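Local structure of ABC transporter periplasmic substrate-binding protein (Desulfovibrio alaskensis, 5MY5) at residues A114-V119 and G187-T192. The protein probably binds tungstate selectively in the periplasm and delivers it to an ABC transporter for uptake into the cell. The protein carries 2 engineered substitutions. Numbering follows the deposited sequence.
Sequences ADPAGV and GGYTMT
The Tyr189 hydroxyl donates a hydrogen bond to Asp115 OD1, with OH and OD1 2.5 Å apart. It also accepts one from the backbone of Ala117, whose N lies 2.9 Å from Tyr189 OH. In this periplasmic binding protein fold, Asp115 to Gly118 form a type I beta turn, closed by a bond from Gly118 N to Asp115 O. The turn lies in the loop between strand 100-112 and helix 124-133. Asp115 OD1 takes two donors. Tyr189 OH meets the anti lone pair of OD1, the one away from OD2. Val119 N, 3.0 Å from Asp115 OD1, comes from the syn side, 23° out of the carboxylate plane. The other oxygen, OD2, accepts from Lys120 N. OD1 lies at the tyrosine ring edge, in its plane, and the carboxylate and ring planes are 67° apart. The two bonds at the hydroxyl should fix the ring tip, while Val119 N and Lys120 N position the carboxylate.

Tyr189 projects from strand 189-193, which pairs with strands 100-112 and 138-140. Gly187 ends helix 176-186 in a Schellman motif. Ile131 of helix 124-133 also touches the tyrosine. Pro116 and Tyr189 reach toward each other tip to tip, with Pro116 CD 3.4 Å from Tyr189 OH. Ala117 CB is 3.9 Å from Tyr189 CZ. Farther along the ring, Val119 CG2 meets Tyr189 CE2 at 3.6 Å.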
loop_
_atom_site.group_PDB
_atom_site.type_symbol
_atom_site.label_atom_id
_atom_site.label_comp_id
_atom_site.label_asym_id
_atom_site.label_seq_id
_atom_site.Cartn_x
_atom_site.Cartn_y
_atom_site.Cartn_z
ATOM N N ALA A 114 25.534 -5.756 4.793
ATOM C CA ALA A 114 26.668 -6.228 3.998
ATOM C C ALA A 114 26.289 -6.540 2.551
ATOM O O ALA A 114 27.158 -6.586 1.658
ATOM C CB ALA A 114 27.280 -7.457 4.640
ATOM N N ASP A 115 24.998 -6.826 2.316
ATOM C CA ASP A 115 24.463 -6.948 0.975
ATOM C C ASP A 115 25.209 -7.984 0.130
ATOM O O ASP A 115 25.861 -7.664 -0.893
ATOM C CB ASP A 115 24.502 -5.567 0.368
ATOM C CG ASP A 115 23.894 -5.474 -0.984
ATOM O OD1 ASP A 115 23.092 -6.311 -1.398
ATOM O OD2 ASP A 115 24.095 -4.474 -1.698
ATOM N N PRO A 116 25.092 -9.248 0.516
ATOM C CA PRO A 116 25.915 -10.293 -0.092
ATOM C C PRO A 116 25.686 -10.472 -1.591
ATOM O O PRO A 116 26.614 -10.882 -2.288
ATOM C CB PRO A 116 25.590 -11.538 0.749
ATOM C CG PRO A 116 24.237 -11.244 1.327
ATOM C CD PRO A 116 24.237 -9.777 1.597
ATOM N N ALA A 117 24.514 -10.116 -2.152
ATOM C CA ALA A 117 24.283 -10.130 -3.578
ATOM C C ALA A 117 24.686 -8.881 -4.311
ATOM O O ALA A 117 24.567 -8.825 -5.536
ATOM C CB ALA A 117 22.772 -10.448 -3.860
ATOM N N GLY A 118 25.006 -7.838 -3.549
ATOM C CA GLY A 118 25.445 -6.556 -4.047
ATOM C C GLY A 118 24.424 -5.853 -4.877
ATOM O O GLY A 118 24.693 -5.366 -5.987
ATOM N N VAL A 119 23.202 -5.766 -4.315
ATOM C CA VAL A 119 22.130 -5.103 -5.061
ATOM C C VAL A 119 21.819 -3.625 -4.721
ATOM O O VAL A 119 20.965 -3.026 -5.368
ATOM C CB VAL A 119 20.801 -5.891 -4.924
ATOM C CG1 VAL A 119 21.053 -7.325 -5.336
ATOM C CG2 VAL A 119 20.212 -5.773 -3.532
ATOM N N GLY A 187 19.757 -14.068 7.039
ATOM C CA GLY A 187 20.583 -13.217 6.153
ATOM C C GLY A 187 20.140 -13.008 4.718
ATOM O O GLY A 187 20.947 -12.974 3.782
ATOM N N GLY A 188 18.843 -12.789 4.574
ATOM C CA GLY A 188 18.135 -12.787 3.331
ATOM C C GLY A 188 17.590 -11.452 2.967
ATOM O O GLY A 188 17.697 -10.499 3.772
ATOM N N TYR A 189 17.128 -11.359 1.740
ATOM C CA TYR A 189 16.455 -10.207 1.187
ATOM C C TYR A 189 14.946 -10.397 1.328
ATOM O O TYR A 189 14.464 -11.506 1.262
ATOM C CB TYR A 189 16.825 -10.039 -0.255
ATOM C CG TYR A 189 18.307 -9.672 -0.438
ATOM C CD1 TYR A 189 19.260 -10.642 -0.438
ATOM C CD2 TYR A 189 18.679 -8.376 -0.556
ATOM C CE1 TYR A 189 20.588 -10.321 -0.575
ATOM C CE2 TYR A 189 20.035 -8.050 -0.761
ATOM C CZ TYR A 189 20.956 -9.030 -0.664
ATOM O OH TYR A 189 22.317 -8.683 -0.931
ATOM N N THR A 190 14.188 -9.303 1.367
ATOM C CA THR A 190 12.705 -9.438 1.360
ATOM C C THR A 190 12.144 -8.099 0.839
ATOM O O THR A 190 12.744 -7.023 0.995
ATOM C CB THR A 190 12.160 -9.860 2.714
ATOM O OG1 THR A 190 10.772 -10.222 2.544
ATOM C CG2 THR A 190 12.207 -8.796 3.732
ATOM N N MET A 191 10.948 -8.154 0.272
ATOM C CA MET A 191 10.188 -6.958 -0.100
ATOM C C MET A 191 9.183 -6.696 1.049
ATOM O O MET A 191 8.446 -7.619 1.481
ATOM C CB MET A 191 9.465 -7.118 -1.431
ATOM C CG MET A 191 8.796 -5.865 -1.926
ATOM S SD MET A 191 7.342 -6.104 -2.939
ATOM C CE MET A 191 6.171 -6.563 -1.660
ATOM N N THR A 192 9.144 -5.414 1.462
ATOM C CA THR A 192 8.208 -4.946 2.524
ATOM C C THR A 192 7.605 -3.666 2.184
ATOM O O THR A 192 8.134 -2.911 1.406
ATOM C CB THR A 192 8.930 -4.847 3.856
ATOM O OG1 THR A 192 8.022 -4.480 4.919
ATOM C CG2 THR A 192 10.057 -3.917 3.836
#